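Local atomic coordinates of cytochrome C3, A dimeric class III c-type cytochrome (Desulfovibrio gigas, PDB entry 1GYO), a protein that binds four heme c groups in each chain of its dimer and probably works in electron transfer. Residues R20-V24 with C99-H104; R81-K85 with G95-C99. All coordinates share one frame; numbering follows the deposited sequence.

Contact 1 of 2, residues R20-V24 with C99-H104; sequences RFGKV and CLQGCH. With HEC (heme c), chain F.
Phe21 turns its ring edge onto the face of His104. The planes meet at 76° and the centroids lie 4.8 Å apart, a T-shaped stack. Phe21 CD2 lies over the centre of the imidazole, and Phe21 CB adds an off-centre CH-pi contact. Val24 packs close by. With CG1 anti to the backbone N (chi1 170°), its two methyls split their work: Val24 CG2 reaches His104 CE1 at 3.4 Å, and Val24 CG1 lies 3.7 Å from Cys103 CB. This side is tight and lies against the heme. His104 NE2 binds the iron at 2.0 Å. Cys99 and Cys103 are thioether-linked to the same heme, so 99-104 is a CXXXCH heme-binding motif. The far side is looser and wetter. Leu100 is exposed and brings only CD2 to the Phe21 ring, while Lys23 directs its CB away from 99-104. One water accepts from His104 ND1 (2.8 Å) in the imidazole plane and donates to Lys23 O (2.7 Å), which should steady the ring's rotation. His73 supplies the second axial ligand. Residues 20-24 run into strand 24-27, which pairs antiparallel with strand 6-9, whereas 99-104 is loop following helix 80-89.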
loop_
_atom_site.group_PDB
_atom_site.type_symbol
_atom_site.label_atom_id
_atom_site.label_comp_id
_atom_site.label_asym_id
_atom_site.label_seq_id
_atom_site.Cartn_x
_atom_site.Cartn_y
_atom_site.Cartn_z
ATOM N N ARG A 20 -27.669 -12.942 10.851
ATOM C CA ARG A 20 -27.157 -12.581 12.163
ATOM C C ARG A 20 -25.679 -12.117 12.191
ATOM O O ARG A 20 -25.244 -11.408 13.088
ATOM C CB ARG A 20 -27.272 -13.799 13.084
ATOM C CG ARG A 20 -26.925 -13.416 14.492
ATOM C CD ARG A 20 -27.490 -14.205 15.650
ATOM N NE ARG A 20 -27.250 -13.459 16.894
ATOM C CZ ARG A 20 -27.791 -13.844 18.061
ATOM N NH1 ARG A 20 -28.559 -14.935 18.114
ATOM N NH2 ARG A 20 -27.562 -13.136 19.164
ATOM N N PHE A 21 -24.879 -12.510 11.219
ATOM C CA PHE A 21 -23.469 -12.237 11.107
ATOM C C PHE A 21 -23.169 -11.456 9.817
ATOM O O PHE A 21 -22.159 -11.697 9.167
ATOM C CB PHE A 21 -22.702 -13.570 11.124
ATOM C CG PHE A 21 -22.703 -14.233 12.470
ATOM C CD1 PHE A 21 -23.773 -14.990 12.877
ATOM C CD2 PHE A 21 -21.645 -14.096 13.351
ATOM C CE1 PHE A 21 -23.784 -15.567 14.125
ATOM C CE2 PHE A 21 -21.665 -14.635 14.594
ATOM C CZ PHE A 21 -22.731 -15.398 14.973
ATOM N N GLY A 22 -24.031 -10.513 9.446
ATOM C CA GLY A 22 -24.062 -10.042 8.066
ATOM C C GLY A 22 -23.117 -8.952 7.682
ATOM O O GLY A 22 -22.881 -8.790 6.468
ATOM N N LYS A 23 -22.611 -8.182 8.635
ATOM C CA LYS A 23 -21.764 -7.030 8.330
ATOM C C LYS A 23 -20.633 -6.927 9.337
ATOM O O LYS A 23 -20.852 -7.108 10.543
ATOM C CB LYS A 23 -22.517 -5.683 8.341
ATOM C CG LYS A 23 -23.442 -5.459 7.172
ATOM C CD LYS A 23 -24.154 -4.148 7.151
ATOM C CE LYS A 23 -23.771 -3.075 8.128
ATOM N NZ LYS A 23 -24.678 -1.858 7.986
ATOM N N VAL A 24 -19.446 -6.602 8.877
ATOM C CA VAL A 24 -18.293 -6.406 9.763
ATOM C C VAL A 24 -17.521 -5.170 9.300
ATOM O O VAL A 24 -17.256 -5.032 8.105
ATOM C CB VAL A 24 -17.329 -7.615 9.726
ATOM C CG1 VAL A 24 -16.030 -7.329 10.434
ATOM C CG2 VAL A 24 -18.051 -8.864 10.265
ATOM N N CYS A 99 -16.203 -15.174 18.482
ATOM C CA CYS A 99 -17.135 -15.004 17.390
ATOM C C CYS A 99 -18.010 -13.765 17.549
ATOM O O CYS A 99 -18.438 -13.232 16.519
ATOM C CB CYS A 99 -18.049 -16.206 17.227
ATOM S SG CYS A 99 -17.172 -17.781 16.958
ATOM N N LEU A 100 -18.293 -13.337 18.771
ATOM C CA LEU A 100 -19.099 -12.138 19.010
ATOM C C LEU A 100 -18.269 -10.974 19.579
ATOM O O LEU A 100 -18.879 -9.995 20.017
ATOM C CB LEU A 100 -20.346 -12.493 19.831
ATOM C CG LEU A 100 -21.338 -13.429 19.090
ATOM C CD1 LEU A 100 -22.497 -13.769 19.988
ATOM C CD2 LEU A 100 -21.861 -12.816 17.765
ATOM N N GLN A 101 -16.931 -11.062 19.502
ATOM C CA GLN A 101 -16.064 -9.980 19.931
ATOM C C GLN A 101 -15.589 -9.148 18.765
ATOM O O GLN A 101 -14.903 -9.670 17.900
ATOM C CB GLN A 101 -14.820 -10.566 20.621
ATOM C CG GLN A 101 -15.148 -11.278 21.945
ATOM C CD GLN A 101 -13.900 -11.770 22.631
ATOM O OE1 GLN A 101 -13.110 -12.485 21.994
ATOM N NE2 GLN A 101 -13.709 -11.412 23.893
ATOM N N GLY A 102 -15.945 -7.857 18.788
ATOM C CA GLY A 102 -15.355 -6.920 17.841
ATOM C C GLY A 102 -15.995 -7.012 16.469
ATOM O O GLY A 102 -16.805 -6.153 16.081
ATOM N N CYS A 103 -15.654 -8.018 15.676
ATOM C CA CYS A 103 -16.089 -8.089 14.300
ATOM C C CYS A 103 -17.615 -8.163 14.182
ATOM O O CYS A 103 -18.222 -7.383 13.476
ATOM C CB CYS A 103 -15.418 -9.277 13.563
ATOM S SG CYS A 103 -13.632 -9.173 13.726
ATOM N N HIS A 104 -18.193 -9.143 14.920
ATOM C CA HIS A 104 -19.625 -9.331 14.923
ATOM C C HIS A 104 -20.242 -8.758 16.181
ATOM O O HIS A 104 -21.026 -9.332 16.832
ATOM C CB HIS A 104 -19.978 -10.843 14.780
ATOM C CG HIS A 104 -19.401 -11.453 13.533
ATOM N ND1 HIS A 104 -19.845 -11.118 12.269
ATOM C CD2 HIS A 104 -18.480 -12.436 13.322
ATOM C CE1 HIS A 104 -19.171 -11.874 11.390
ATOM N NE2 HIS A 104 -18.329 -12.662 11.982
HETATM FE FE HEC F . -17.171 -14.006 11.084
HETATM C CHA HEC F . -18.727 -13.345 8.119
HETATM C CHB HEC F . -19.417 -16.411 11.733
HETATM C CHC HEC F . -15.552 -14.731 13.983
HETATM C CHD HEC F . -15.004 -11.505 10.506
HETATM N NA HEC F . -18.778 -14.695 10.136
HETATM C C1A HEC F . -19.299 -14.321 8.916
HETATM C C2A HEC F . -20.496 -15.058 8.612
HETATM C C3A HEC F . -20.705 -15.908 9.649
HETATM C C4A HEC F . -19.627 -15.693 10.586
HETATM C CMA HEC F . -21.832 -16.886 9.851
HETATM C CAA HEC F . -21.362 -14.841 7.404
HETATM C CBA HEC F . -21.122 -15.833 6.296
HETATM C CGA HEC F . -22.024 -15.656 5.100
HETATM O O1A HEC F . -22.792 -14.687 5.045
HETATM O O2A HEC F . -21.971 -16.512 4.182
HETATM N NB HEC F . -17.421 -15.322 12.571
HETATM C C1B HEC F . -18.376 -16.312 12.627
HETATM C C2B HEC F . -18.132 -17.205 13.744
HETATM C C3B HEC F . -16.996 -16.762 14.340
HETATM C C4B HEC F . -16.588 -15.565 13.641
HETATM C CMB HEC F . -18.981 -18.406 14.047
HETATM C CAB HEC F . -16.191 -17.408 15.438
HETATM C CBB HEC F . -15.550 -18.724 14.995
HETATM N NC HEC F . -15.616 -13.246 12.069
HETATM C C1C HEC F . -15.129 -13.605 13.319
HETATM C C2C HEC F . -14.117 -12.686 13.770
HETATM C C3C HEC F . -13.934 -11.789 12.767
HETATM C C4C HEC F . -14.870 -12.141 11.718
HETATM C CMC HEC F . -13.444 -12.775 15.126
HETATM C CAC HEC F . -13.011 -10.613 12.720
HETATM C CBC HEC F . -11.585 -10.873 13.210
HETATM N ND HEC F . -16.900 -12.727 9.581
HETATM C C1D HEC F . -15.901 -11.756 9.499
HETATM C C2D HEC F . -15.974 -11.060 8.244
HETATM C C3D HEC F . -17.047 -11.560 7.574
HETATM C C4D HEC F . -17.615 -12.594 8.400
HETATM C CMD HEC F . -15.028 -9.970 7.801
HETATM C CAD HEC F . -17.545 -11.148 6.216
HETATM C CBD HEC F . -18.618 -10.075 6.277
HETATM C CGD HEC F . -19.946 -10.602 6.782
HETATM O O1D HEC F . -20.231 -10.320 7.988
HETATM O O2D HEC F . -20.649 -11.283 6.045
HETATM O O HOH W 1 -21.849 -9.215 11.839
#

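Contact 2 of 2, residues R81-K85 with G95-C99; sequences RGCHK and GPIGC. With HEC (heme c), chain E.
His84 ND1 donates to Pro96 O at 2.8 Å. The bond is fairly straight (162°) and lies near the ring plane, although the donor is tilted from the carbonyl plane. Gly95 CA sits squarely over one face of the same imidazole, 3.3 Å from its centroid, in a CH-pi contact. Gly95, having no side chain, brings its backbone right onto this face. A second bond runs from Arg81 NE to Ile97 O, also 2.8 Å and 167° at the hydrogen. It lies in both the guanidinium and the carbonyl plane. The Arg81 chain is extended from CG to NE, with CG anti to the backbone N (chi1 -167°), and reaches out from the helix, across to this carbonyl. The Ile97 side chain packs against the helix. Its CG2 touches Lys85 CG at 3.7 Å, and its CD1 lies over the backbone of His84 and Lys85. Pro96 CD rests on the heme at 3.4 Å from C3A. His84 NE2 binds the iron opposite His31, and Cys83 is thioether-linked, as in a CXXCH motif. A carbonyl that accepts a hydrogen bond from ND1-H, together with the iron, holds the ring's rotation, and may make the imidazole a stronger electron donor to the iron.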
loop_
_atom_site.group_PDB
_atom_site.type_symbol
_atom_site.label_atom_id
_atom_site.label_comp_id
_atom_site.label_asym_id
_atom_site.label_seq_id
_atom_site.Cartn_x
_atom_site.Cartn_y
_atom_site.Cartn_z
ATOM N N ARG A 81 -9.465 -13.918 11.284
ATOM C CA ARG A 81 -9.344 -14.655 12.560
ATOM C C ARG A 81 -8.034 -15.401 12.620
ATOM O O ARG A 81 -7.469 -15.574 13.726
ATOM C CB ARG A 81 -10.575 -15.530 12.711
ATOM C CG ARG A 81 -10.758 -16.112 14.078
ATOM C CD ARG A 81 -12.183 -16.624 14.283
ATOM N NE ARG A 81 -12.356 -17.120 15.635
ATOM C CZ ARG A 81 -12.167 -18.363 16.032
ATOM N NH1 ARG A 81 -11.795 -19.323 15.200
ATOM N NH2 ARG A 81 -12.355 -18.656 17.335
ATOM N N GLY A 82 -7.548 -15.891 11.484
ATOM C CA GLY A 82 -6.304 -16.640 11.482
ATOM C C GLY A 82 -5.099 -15.801 11.865
ATOM O O GLY A 82 -4.214 -16.242 12.593
ATOM N N CYS A 83 -5.015 -14.588 11.343
ATOM C CA CYS A 83 -3.909 -13.718 11.754
ATOM C C CYS A 83 -4.020 -13.364 13.244
ATOM O O CYS A 83 -3.057 -13.454 14.004
ATOM C CB CYS A 83 -3.906 -12.453 10.901
ATOM S SG CYS A 83 -2.568 -11.366 11.564
ATOM N N HIS A 84 -5.229 -12.963 13.679
ATOM C CA HIS A 84 -5.336 -12.594 15.095
ATOM C C HIS A 84 -4.972 -13.780 15.992
ATOM O O HIS A 84 -4.264 -13.600 16.974
ATOM C CB HIS A 84 -6.732 -12.093 15.387
ATOM C CG HIS A 84 -7.146 -10.837 14.671
ATOM N ND1 HIS A 84 -8.464 -10.447 14.663
ATOM C CD2 HIS A 84 -6.481 -9.899 13.953
ATOM C CE1 HIS A 84 -8.581 -9.321 13.958
ATOM N NE2 HIS A 84 -7.414 -8.947 13.512
ATOM N N LYS A 85 -5.439 -14.998 15.657
ATOM C CA LYS A 85 -5.081 -16.134 16.510
ATOM C C LYS A 85 -3.582 -16.379 16.500
ATOM O O LYS A 85 -2.968 -16.702 17.542
ATOM C CB LYS A 85 -5.843 -17.373 16.073
ATOM C CG LYS A 85 -7.279 -17.424 16.451
ATOM C CD LYS A 85 -8.103 -18.665 16.040
ATOM C CE LYS A 85 -7.512 -19.918 16.650
ATOM N NZ LYS A 85 -8.476 -21.054 16.399
ATOM N N GLY A 95 -5.984 -8.249 16.961
ATOM C CA GLY A 95 -7.421 -8.103 16.950
ATOM C C GLY A 95 -8.175 -9.238 17.613
ATOM O O GLY A 95 -7.596 -10.171 18.148
ATOM N N PRO A 96 -9.497 -9.123 17.586
ATOM C CA PRO A 96 -10.363 -10.077 18.284
ATOM C C PRO A 96 -10.497 -11.416 17.611
ATOM O O PRO A 96 -10.368 -11.589 16.397
ATOM C CB PRO A 96 -11.733 -9.372 18.312
ATOM C CG PRO A 96 -11.699 -8.435 17.139
ATOM C CD PRO A 96 -10.274 -7.999 17.009
ATOM N N ILE A 97 -10.834 -12.380 18.468
ATOM C CA ILE A 97 -10.947 -13.777 18.065
ATOM C C ILE A 97 -12.307 -14.367 18.367
ATOM O O ILE A 97 -12.771 -15.214 17.591
ATOM C CB ILE A 97 -9.814 -14.574 18.739
ATOM C CG1 ILE A 97 -8.437 -14.077 18.222
ATOM C CG2 ILE A 97 -9.980 -16.057 18.578
ATOM C CD1 ILE A 97 -7.278 -14.462 19.138
ATOM N N GLY A 98 -12.933 -14.045 19.478
ATOM C CA GLY A 98 -14.221 -14.680 19.773
ATOM C C GLY A 98 -15.245 -14.277 18.724
ATOM O O GLY A 98 -15.265 -13.210 18.136
ATOM N N CYS A 99 -16.203 -15.174 18.482
ATOM C CA CYS A 99 -17.135 -15.004 17.390
ATOM C C CYS A 99 -18.010 -13.765 17.549
ATOM O O CYS A 99 -18.438 -13.232 16.519
ATOM C CB CYS A 99 -18.049 -16.206 17.227
ATOM S SG CYS A 99 -17.172 -17.781 16.958
HETATM FE FE HEC E . -7.126 -7.277 12.430
HETATM C CHA HEC E . -6.744 -5.270 15.130
HETATM C CHB HEC E . -10.497 -6.764 12.542
HETATM C CHC HEC E . -7.477 -8.909 9.541
HETATM C CHD HEC E . -3.817 -7.901 12.399
HETATM N NA HEC E . -8.383 -6.300 13.656
HETATM C C1A HEC E . -8.048 -5.505 14.737
HETATM C C2A HEC E . -9.233 -4.998 15.387
HETATM C C3A HEC E . -10.297 -5.466 14.687
HETATM C C4A HEC E . -9.769 -6.223 13.586
HETATM C CMA HEC E . -11.762 -5.229 14.955
HETATM C CAA HEC E . -9.233 -4.087 16.580
HETATM C CBA HEC E . -9.177 -2.616 16.183
HETATM C CGA HEC E . -10.483 -2.075 15.636
HETATM O O1A HEC E . -11.428 -1.914 16.417
HETATM O O2A HEC E . -10.553 -1.828 14.416
HETATM N NB HEC E . -8.676 -7.707 11.250
HETATM C C1B HEC E . -10.017 -7.418 11.432
HETATM C C2B HEC E . -10.805 -7.908 10.327
HETATM C C3B HEC E . -9.946 -8.498 9.460
HETATM C C4B HEC E . -8.627 -8.390 10.043
HETATM C CMB HEC E . -12.291 -7.736 10.196
HETATM C CAB HEC E . -10.232 -9.203 8.161
HETATM C CBB HEC E . -10.980 -8.407 7.123
HETATM N NC HEC E . -5.897 -8.253 11.236
HETATM C C1C HEC E . -6.223 -8.934 10.076
HETATM C C2C HEC E . -5.094 -9.667 9.558
HETATM C C3C HEC E . -4.053 -9.404 10.381
HETATM C C4C HEC E . -4.547 -8.493 11.404
HETATM C CMC HEC E . -5.168 -10.573 8.353
HETATM C CAC HEC E . -2.663 -9.959 10.382
HETATM C CBC HEC E . -2.019 -10.306 9.072
HETATM N ND HEC E . -5.596 -6.738 13.570
HETATM C C1D HEC E . -4.263 -7.025 13.371
HETATM C C2D HEC E . -3.421 -6.290 14.279
HETATM C C3D HEC E . -4.249 -5.566 15.067
HETATM C C4D HEC E . -5.594 -5.824 14.626
HETATM C CMD HEC E . -1.913 -6.355 14.294
HETATM C CAD HEC E . -3.887 -4.672 16.227
HETATM C CBD HEC E . -3.734 -3.226 15.817
HETATM C CGD HEC E . -3.182 -2.379 16.972
HETATM O O1D HEC E . -3.981 -1.986 17.824
HETATM O O2D HEC E . -1.960 -2.190 17.017
#

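How the contacts relate
Contacts 1 and 2 serve neighbouring hemes, 4 and 2, through His104 and His84. The FE atom of heme 4 (HEC, chain F) and the FE atom of heme 2 (HEC, chain E) are 12.2 Å apart. The contact centres are about 12 Å apart. Cys99 belongs to both contacts, so the loop held against helix 80-89 leads directly into the motif that carries heme 4. Pro96 joins them further: its CB lies 3.2 Å from Gln101 O and its CG 4.0 Å from Cys103 SG. Val24 of contact 1 also lines the heme 2 pocket, its CG1 3.8 Å from CMB of that heme (HEC, chain E). Such close linkage of heme sites is consistent with electron exchange between them.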